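Local structure of beta-porphyranase (Bacteroides plebeius, 4AWD) at residues T138-S143 with I180-I185; T145-T150 with I284-Y289; K168-S173 with Q212-K217. The protein cleaves the sulfated red-seaweed polysaccharide porphyran, hydrolysing the linkages between beta-D-galactopyranose and alpha-L-galactopyranose-6-sulfate and releasing mostly a disaccharide. All blocks are in the same frame, centred on the assembly; numbering follows the deposited sequence.

Contact 1: residues T138-S143 with I180-I185; sequences TRMKAS and IETMGI
M140 reaches out from one strand and lays its terminal methyl between two side chains of the other, I180 and T182. Its chain leaves the backbone with CG anti to N (chi1 -176°) and stays extended through chi2; the bend comes only at the thioether, where chi3 of 74° turns CE aside. That kink puts M140 CE 3.9 Å from I180 CG2 and 3.8 Å from T182 OG1. On the isoleucine the branch methyl does the touching, since chi1 of -175° swings CG1 to the far side of CB from the backbone N and leaves CG2 in the gap between N and the carbonyl carbon. The M140 and T182 side chains run in opposite directions where they pass, and it is the methyl that lies against the threonine oxygen. Further along, A142 CB stands 4.3 Å from T182 OG1. Beyond it the contact turns polar: S143 O takes a CA-H...O contact from G184 CA at 3.2 Å, while a water accepts from S143 OG at 2.8 Å and more weakly from G184 N.

Between I180 and T182, E181 turns the other way, as alternation in a strand requires. It is probably the proton donor of the GH16 ExDxxE motif, and its OE1 is hydrogen-bonded to Y289. The contact lies inside the jelly-roll sandwich: strand 134-141 is flanked by strands 241-249 and 308-321, strand 168-182 by strands 149-163 and 204-213, with F151 and Y243 packing beside I180.

Contact 2: residues T145-T150 with I284-Y289; sequences TTMSST and IVTETY
S148 and E287 are joined by three hydrogen bonds through main chain and side chain. S148 N gives a nearly straight bond to E287 O (2.8 Å, 163° at the hydrogen), and E287 N returns one to S148 OG at 2.7 Å. From there the glutamate can be followed outward. E287 CB sits 3.5 Å from S148 OG. E287 CG comes closer to S148 OG, 3.2 Å, and also lies over one face of the Y289 ring, toward its rim. A bend at chi2 (-142°) then carries the carboxylate round, and E287 OE1 accepts from S148 OG at 2.8 Å on its anti side, 17° out of the carboxylate plane; T150 CG2 lies 3.8 Å from E287 OE1. The site is consistent with the substrate cleft of the GH16 jelly roll: E287 is a probable substrate-binding residue, E287 OE1 is hydrogen-bonded to a glycerol, probably from the crystallisation liquor, and OE2 makes a salt bridge with R79. S148 CB packs against the Y289 ring, nearest CE2 and the E181-bound OH. Down the strands, T150 OG1 donates to V285 O at 2.6 Å, supported by a weak bond from T150 N. At the other end M147 CE touches T286 CG2 at 3.6 Å, and a water joins T146 O, T288 OG1 and Y289 N.

Contact 3: residues K168-S173 with Q212-K217; sequences KIKTWS and QEQGGK
W172 and Q212 form an antiparallel hydrogen-bonded pair: W172 N gives to Q212 O at 2.8 Å, and Q212 N to W172 O at 3.0 Å. T171 and E213 follow as the non-hydrogen-bonded pair, and a third bond, from Q214 N to K170 O at 2.8 Å, extends the ladder past the end of the second strand. There the chain reverses in a type II turn from E213 to G216, closed by the bond from G216 N to E213 O. G215 takes the positive phi of 95° that favours glycine in such a turn, and Q212 NE2 adds a weak bond to G216 O.

Side-chain packing lies on two faces. On that of W172 and Q212, the indole points its CH2 corner at Q214: Q214 CD lies 3.6 Å from W172 CH2 at the ring edge, with the amide plane 88° to the ring. With CG anti to the backbone N (chi1 -164°), Q214 is carried alongside the extended K170, Q214 OE1 lying 3.3 Å from K170 CB. On the opposite face T171 CG2 lies 3.7 Å from E213 CG, the two side chains running the same way.

Water links the polar ends of Q214 to K170. One molecule bridges Q214 OE1 and K170 N, another Q214 NE2 and K170 NZ.

This is an antiparallel strand pair at the surface of the GH16 jelly roll, whose second strand runs into a tight turn. Strand 168-182 has strand 149-163 on its other side, where T171 OG1 bonds to K160 O and I169 packs on I162; strand 204-213 also pairs with strand 219-221.

Overall arrangement
Contacts 1 and 2 are both buried and touch each other, their centres 8 Å apart; contact 3 is at the surface, its centre about 35 Å from that of contact 1 and 30 Å from that of contact 2. Strand 168-182 serves contact 1 with one end and contact 3 with the other, while strand 149-163, its neighbour, meets strand 281-285 in contact 2. The chemistry follows the place: contact 1 is sparse van der Waals packing with a water-assisted polar end, contact 2 a dense set of buried hydrogen bonds around a carboxylate that probably binds substrate, contact 3 regular main-chain pairing with water-bridged side chains. A main-chain bond between T182 and S149 ties contacts 1 and 2 together.

Contact 1: residues T138-S143 with I180-I185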
loop_
_atom_site.group_PDB
_atom_site.type_symbol
_atom_site.label_atom_id
_atom_site.label_comp_id
_atom_site.label_asym_id
_atom_site.label_seq_id
_atom_site.Cartn_x
_atom_site.Cartn_y
_atom_site.Cartn_z
ATOM N N THR A 138 2.999 9.314 -0.071
ATOM C CA THR A 138 3.102 9.378 -1.513
ATOM C C THR A 138 2.146 10.429 -2.066
ATOM O O THR A 138 1.109 10.721 -1.456
ATOM C CB THR A 138 2.835 7.991 -2.177
ATOM O OG1 THR A 138 3.142 8.070 -3.572
ATOM C CG2 THR A 138 1.392 7.545 -2.017
ATOM N N ARG A 139 2.535 11.010 -3.206
ATOM C CA ARG A 139 1.649 11.826 -4.042
ATOM C C ARG A 139 1.207 10.941 -5.213
ATOM O O ARG A 139 2.006 10.594 -6.088
ATOM C CB ARG A 139 2.344 13.102 -4.544
ATOM C CG ARG A 139 1.363 14.197 -4.976
ATOM C CD ARG A 139 1.992 15.604 -5.085
ATOM N NE ARG A 139 2.407 15.853 -6.457
ATOM C CZ ARG A 139 1.728 16.559 -7.356
ATOM N NH1 ARG A 139 0.594 17.167 -7.043
ATOM N NH2 ARG A 139 2.213 16.672 -8.580
ATOM N N MET A 140 -0.075 10.577 -5.208
ATOM C CA MET A 140 -0.617 9.588 -6.124
ATOM C C MET A 140 -1.822 10.142 -6.876
ATOM O O MET A 140 -2.648 10.879 -6.319
ATOM C CB MET A 140 -1.044 8.312 -5.357
ATOM C CG MET A 140 -1.543 7.175 -6.247
ATOM S SD MET A 140 -2.108 5.793 -5.249
ATOM C CE MET A 140 -3.672 6.470 -4.637
ATOM N N LYS A 141 -1.929 9.779 -8.143
ATOM C CA LYS A 141 -3.181 9.984 -8.859
ATOM C C LYS A 141 -3.645 8.607 -9.287
ATOM O O LYS A 141 -2.864 7.856 -9.878
ATOM C CB LYS A 141 -2.988 10.930 -10.062
ATOM C CG LYS A 141 -4.281 11.132 -10.893
ATOM C CD LYS A 141 -4.254 12.371 -11.802
ATOM C CE LYS A 141 -3.530 12.112 -13.111
ATOM N NZ LYS A 141 -4.220 12.822 -14.229
ATOM N N ALA A 142 -4.884 8.254 -8.950
ATOM C CA ALA A 142 -5.404 6.898 -9.268
ATOM C C ALA A 142 -5.696 6.741 -10.747
ATOM O O ALA A 142 -6.012 7.714 -11.420
ATOM C CB ALA A 142 -6.660 6.560 -8.446
ATOM N N SER A 143 -5.580 5.508 -11.243
ATOM C CA SER A 143 -6.018 5.179 -12.598
ATOM C C SER A 143 -7.531 5.339 -12.664
ATOM O O SER A 143 -8.210 5.087 -11.660
ATOM C CB SER A 143 -5.628 3.747 -12.955
ATOM O OG SER A 143 -6.284 2.822 -12.101
ATOM N N ILE A 180 -3.053 4.030 1.730
ATOM C CA ILE A 180 -4.227 4.313 0.903
ATOM C C ILE A 180 -4.584 3.151 -0.001
ATOM O O ILE A 180 -3.702 2.535 -0.612
ATOM C CB ILE A 180 -4.083 5.641 0.068
ATOM C CG1 ILE A 180 -5.383 5.975 -0.684
ATOM C CG2 ILE A 180 -2.850 5.591 -0.894
ATOM C CD1 ILE A 180 -6.594 6.271 0.232
ATOM N N GLU A 181 -5.881 2.856 -0.057
ATOM C CA GLU A 181 -6.490 2.080 -1.136
ATOM C C GLU A 181 -7.582 2.942 -1.755
ATOM O O GLU A 181 -8.375 3.531 -1.032
ATOM C CB GLU A 181 -7.129 0.797 -0.596
ATOM C CG GLU A 181 -6.199 -0.174 0.106
ATOM C CD GLU A 181 -6.933 -1.386 0.637
ATOM O OE1 GLU A 181 -7.358 -2.235 -0.185
ATOM O OE2 GLU A 181 -7.107 -1.497 1.872
ATOM N N THR A 182 -7.603 3.058 -3.083
ATOM C CA THR A 182 -8.773 3.590 -3.810
ATOM C C THR A 182 -8.847 2.884 -5.152
ATOM O O THR A 182 -7.936 2.115 -5.491
ATOM C CB THR A 182 -8.656 5.053 -4.183
ATOM O OG1 THR A 182 -7.274 5.367 -4.362
ATOM C CG2 THR A 182 -9.282 5.942 -3.171
ATOM N N MET A 183 -9.910 3.150 -5.905
ATOM C CA MET A 183 -9.927 2.907 -7.338
ATOM C C MET A 183 -10.618 4.111 -7.969
ATOM O O MET A 183 -11.391 4.787 -7.295
ATOM C CB MET A 183 -10.633 1.590 -7.697
ATOM C CG MET A 183 -12.098 1.504 -7.318
ATOM S SD MET A 183 -12.866 -0.058 -7.811
ATOM C CE MET A 183 -12.044 -1.248 -6.739
ATOM N N GLY A 184 -10.337 4.383 -9.238
ATOM C CA GLY A 184 -10.847 5.587 -9.855
ATOM C C GLY A 184 -12.315 5.547 -10.234
ATOM O O GLY A 184 -12.989 6.589 -10.224
ATOM N N ILE A 185 -12.800 4.363 -10.608
ATOM C CA ILE A 185 -14.204 4.177 -11.000
ATOM C C ILE A 185 -14.896 3.180 -10.069
ATOM O O ILE A 185 -14.322 2.137 -9.728
ATOM C CB ILE A 185 -14.347 3.638 -12.453
ATOM C CG1 ILE A 185 -13.704 4.593 -13.473
ATOM C CG2 ILE A 185 -15.832 3.356 -12.775
ATOM C CD1 ILE A 185 -13.540 3.987 -14.900
HETATM O O HOH W 1 -7.357 3.167 -9.502
#

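Contact 2: residues T145-T150 with I284-Y289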
loop_
_atom_site.group_PDB
_atom_site.type_symbol
_atom_site.label_atom_id
_atom_site.label_comp_id
_atom_site.label_asym_id
_atom_site.label_seq_id
_atom_site.Cartn_x
_atom_site.Cartn_y
_atom_site.Cartn_z
ATOM N N THR A 145 -10.108 3.615 -13.507
ATOM C CA THR A 145 -10.123 2.193 -13.721
ATOM C C THR A 145 -10.729 1.572 -12.471
ATOM O O THR A 145 -10.697 2.193 -11.403
ATOM C CB THR A 145 -8.648 1.740 -13.932
ATOM O OG1 THR A 145 -8.396 1.486 -15.327
ATOM C CG2 THR A 145 -8.281 0.557 -13.107
ATOM N N THR A 146 -11.289 0.366 -12.604
ATOM C CA THR A 146 -11.804 -0.374 -11.461
ATOM C C THR A 146 -10.754 -1.284 -10.802
ATOM O O THR A 146 -11.102 -2.211 -10.057
ATOM C CB THR A 146 -13.017 -1.245 -11.841
ATOM O OG1 THR A 146 -12.713 -1.989 -13.018
ATOM C CG2 THR A 146 -14.292 -0.403 -12.056
ATOM N N MET A 147 -9.479 -1.029 -11.090
ATOM C CA MET A 147 -8.365 -1.655 -10.370
ATOM C C MET A 147 -7.790 -0.669 -9.352
ATOM O O MET A 147 -7.864 0.552 -9.539
ATOM C CB MET A 147 -7.285 -2.161 -11.333
ATOM C CG MET A 147 -7.680 -3.462 -12.000
ATOM S SD MET A 147 -6.557 -4.064 -13.271
ATOM C CE MET A 147 -5.107 -4.485 -12.296
ATOM N N SER A 148 -7.242 -1.207 -8.271
ATOM C CA SER A 148 -6.820 -0.398 -7.130
ATOM C C SER A 148 -5.608 0.461 -7.463
ATOM O O SER A 148 -4.817 0.113 -8.339
ATOM C CB SER A 148 -6.459 -1.301 -5.950
ATOM O OG SER A 148 -5.332 -2.105 -6.293
ATOM N N SER A 149 -5.495 1.591 -6.766
ATOM C CA SER A 149 -4.255 2.358 -6.685
ATOM C C SER A 149 -3.922 2.345 -5.206
ATOM O O SER A 149 -4.733 2.796 -4.404
ATOM C CB SER A 149 -4.458 3.801 -7.157
ATOM O OG SER A 149 -4.899 3.850 -8.502
ATOM N N THR A 150 -2.758 1.814 -4.838
ATOM C CA THR A 150 -2.446 1.651 -3.424
ATOM C C THR A 150 -1.018 2.048 -3.065
ATOM O O THR A 150 -0.144 2.096 -3.918
ATOM C CB THR A 150 -2.673 0.205 -2.941
ATOM O OG1 THR A 150 -1.812 -0.673 -3.664
ATOM C CG2 THR A 150 -4.113 -0.235 -3.135
ATOM N N ILE A 284 3.846 -1.185 -3.511
ATOM C CA ILE A 284 3.108 -0.238 -4.330
ATOM C C ILE A 284 2.387 -1.059 -5.395
ATOM O O ILE A 284 3.017 -1.617 -6.277
ATOM C CB ILE A 284 4.019 0.857 -4.945
ATOM C CG1 ILE A 284 4.990 1.414 -3.894
ATOM C CG2 ILE A 284 3.156 1.976 -5.531
ATOM C CD1 ILE A 284 6.015 2.432 -4.406
ATOM N N VAL A 285 1.065 -1.141 -5.291
ATOM C CA VAL A 285 0.325 -2.213 -5.955
ATOM C C VAL A 285 -0.932 -1.759 -6.700
ATOM O O VAL A 285 -1.681 -0.908 -6.240
ATOM C CB VAL A 285 -0.068 -3.309 -4.936
ATOM C CG1 VAL A 285 -1.009 -4.322 -5.552
ATOM C CG2 VAL A 285 1.177 -4.002 -4.406
ATOM N N THR A 286 -1.157 -2.400 -7.836
ATOM C CA THR A 286 -2.315 -2.189 -8.691
ATOM C C THR A 286 -3.048 -3.540 -8.803
ATOM O O THR A 286 -2.506 -4.513 -9.340
ATOM C CB THR A 286 -1.797 -1.670 -10.054
ATOM O OG1 THR A 286 -2.070 -0.261 -10.170
ATOM C CG2 THR A 286 -2.377 -2.414 -11.170
ATOM N N GLU A 287 -4.263 -3.631 -8.251
ATOM C CA GLU A 287 -4.877 -4.945 -8.111
ATOM C C GLU A 287 -6.349 -4.980 -8.413
ATOM O O GLU A 287 -7.020 -3.955 -8.684
ATOM C CB GLU A 287 -4.651 -5.514 -6.709
ATOM C CG GLU A 287 -5.773 -5.221 -5.726
ATOM C CD GLU A 287 -5.235 -4.935 -4.331
ATOM O OE1 GLU A 287 -4.623 -3.856 -4.160
ATOM O OE2 GLU A 287 -5.409 -5.790 -3.424
ATOM N N THR A 288 -6.865 -6.191 -8.433
ATOM C CA THR A 288 -8.264 -6.374 -8.696
ATOM C C THR A 288 -8.875 -6.962 -7.375
ATOM O O THR A 288 -8.198 -7.707 -6.625
ATOM C CB THR A 288 -8.377 -7.195 -10.050
ATOM O OG1 THR A 288 -9.498 -6.783 -10.852
ATOM C CG2 THR A 288 -8.392 -8.601 -9.831
ATOM N N TYR A 289 -10.110 -6.536 -7.049
ATOM C CA TYR A 289 -10.812 -6.952 -5.806
ATOM C C TYR A 289 -12.030 -7.811 -6.119
ATOM O O TYR A 289 -12.741 -7.538 -7.088
ATOM C CB TYR A 289 -11.353 -5.749 -5.063
ATOM C CG TYR A 289 -10.351 -4.788 -4.469
ATOM C CD1 TYR A 289 -9.522 -5.167 -3.413
ATOM C CD2 TYR A 289 -10.288 -3.471 -4.921
ATOM C CE1 TYR A 289 -8.630 -4.270 -2.849
ATOM C CE2 TYR A 289 -9.407 -2.577 -4.379
ATOM C CZ TYR A 289 -8.576 -2.968 -3.341
ATOM O OH TYR A 289 -7.706 -2.042 -2.800
HETATM O O HOH W 2 -11.496 -4.911 -9.051
HETATM O O HOH W 3 -4.678 1.057 -10.984
#

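Contact 3: residues K168-S173 with Q212-K217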
loop_
_atom_site.group_PDB
_atom_site.type_symbol
_atom_site.label_atom_id
_atom_site.label_comp_id
_atom_site.label_asym_id
_atom_site.label_seq_id
_atom_site.Cartn_x
_atom_site.Cartn_y
_atom_site.Cartn_z
ATOM N N LYS A 168 2.144 -29.182 21.056
ATOM C CA LYS A 168 2.812 -28.060 20.408
ATOM C C LYS A 168 1.960 -27.627 19.234
ATOM O O LYS A 168 1.412 -28.460 18.511
ATOM C CB LYS A 168 4.204 -28.465 19.907
ATOM N N ILE A 169 1.826 -26.322 19.060
ATOM C CA ILE A 169 1.131 -25.791 17.905
ATOM C C ILE A 169 1.990 -24.694 17.300
ATOM O O ILE A 169 2.416 -23.761 17.993
ATOM C CB ILE A 169 -0.262 -25.235 18.276
ATOM C CG1 ILE A 169 -1.146 -26.338 18.850
ATOM C CG2 ILE A 169 -0.956 -24.621 17.063
ATOM C CD1 ILE A 169 -2.315 -25.814 19.707
ATOM N N LYS A 170 2.262 -24.825 16.012
ATOM C CA LYS A 170 2.893 -23.747 15.275
ATOM C C LYS A 170 1.867 -22.646 14.999
ATOM O O LYS A 170 0.710 -22.917 14.630
ATOM C CB LYS A 170 3.515 -24.255 13.968
ATOM C CG LYS A 170 4.729 -25.166 14.163
ATOM C CD LYS A 170 5.378 -25.512 12.833
ATOM C CE LYS A 170 6.479 -26.553 12.988
ATOM N NZ LYS A 170 7.051 -26.898 11.664
ATOM N N THR A 171 2.298 -21.404 15.205
ATOM C CA THR A 171 1.510 -20.238 14.819
ATOM C C THR A 171 2.342 -19.255 13.990
ATOM O O THR A 171 3.574 -19.240 14.068
ATOM C CB THR A 171 0.908 -19.510 16.041
ATOM O OG1 THR A 171 1.912 -18.701 16.665
ATOM C CG2 THR A 171 0.348 -20.500 17.043
ATOM N N TRP A 172 1.656 -18.438 13.194
ATOM C CA TRP A 172 2.311 -17.413 12.399
ATOM C C TRP A 172 1.583 -16.092 12.514
ATOM O O TRP A 172 0.356 -16.062 12.572
ATOM C CB TRP A 172 2.396 -17.822 10.934
ATOM C CG TRP A 172 3.164 -19.087 10.715
ATOM C CD1 TRP A 172 4.515 -19.216 10.483
ATOM C CD2 TRP A 172 2.626 -20.406 10.702
ATOM N NE1 TRP A 172 4.840 -20.538 10.329
ATOM C CE2 TRP A 172 3.702 -21.293 10.465
ATOM C CE3 TRP A 172 1.335 -20.931 10.873
ATOM C CZ2 TRP A 172 3.524 -22.680 10.387
ATOM C CZ3 TRP A 172 1.159 -22.310 10.803
ATOM C CH2 TRP A 172 2.250 -23.169 10.555
ATOM N N SER A 173 2.362 -15.012 12.549
ATOM C CA SER A 173 1.832 -13.661 12.487
ATOM C C SER A 173 2.645 -12.772 11.544
ATOM O O SER A 173 3.834 -13.005 11.311
ATOM C CB SER A 173 1.764 -13.041 13.885
ATOM O OG SER A 173 3.066 -12.822 14.410
ATOM N N GLN A 212 -2.501 -16.904 12.544
ATOM C CA GLN A 212 -2.869 -18.243 12.124
ATOM C C GLN A 212 -2.199 -19.317 12.970
ATOM O O GLN A 212 -0.998 -19.265 13.227
ATOM C CB GLN A 212 -2.491 -18.444 10.660
ATOM C CG GLN A 212 -3.006 -19.740 10.063
ATOM C CD GLN A 212 -2.570 -19.924 8.640
ATOM O OE1 GLN A 212 -1.625 -19.288 8.178
ATOM N NE2 GLN A 212 -3.258 -20.801 7.928
ATOM N N GLU A 213 -2.996 -20.295 13.387
ATOM C CA GLU A 213 -2.500 -21.498 14.046
ATOM C C GLU A 213 -2.510 -22.624 13.024
ATOM O O GLU A 213 -3.392 -22.669 12.150
ATOM C CB GLU A 213 -3.373 -21.847 15.249
ATOM C CG GLU A 213 -3.258 -20.832 16.378
ATOM C CD GLU A 213 -4.257 -21.050 17.508
ATOM O OE1 GLU A 213 -5.039 -22.027 17.448
ATOM O OE2 GLU A 213 -4.259 -20.234 18.455
ATOM N N GLN A 214 -1.526 -23.520 13.115
ATOM C CA GLN A 214 -1.401 -24.610 12.146
ATOM C C GLN A 214 -2.638 -25.516 12.133
ATOM O O GLN A 214 -3.057 -26.041 13.170
ATOM C CB GLN A 214 -0.134 -25.425 12.384
ATOM C CG GLN A 214 0.256 -26.316 11.203
ATOM C CD GLN A 214 1.730 -26.653 11.205
ATOM O OE1 GLN A 214 2.339 -26.783 12.273
ATOM N NE2 GLN A 214 2.319 -26.792 10.012
ATOM N N GLY A 215 -3.208 -25.674 10.941
ATOM C CA GLY A 215 -4.458 -26.406 10.756
ATOM C C GLY A 215 -5.666 -25.481 10.751
ATOM O O GLY A 215 -6.733 -25.847 10.238
ATOM N N GLY A 216 -5.500 -24.286 11.323
ATOM C CA GLY A 216 -6.579 -23.309 11.402
ATOM C C GLY A 216 -6.589 -22.369 10.213
ATOM O O GLY A 216 -5.750 -22.476 9.317
ATOM N N LYS A 217 -7.536 -21.439 10.205
ATOM C CA LYS A 217 -7.615 -20.465 9.118
ATOM C C LYS A 217 -6.748 -19.240 9.425
ATOM O O LYS A 217 -6.432 -18.974 10.581
ATOM C CB LYS A 217 -9.070 -20.055 8.862
HETATM O O HOH W 4 1.165 -27.230 14.673
HETATM O O HOH W 5 5.240 -27.767 9.717
#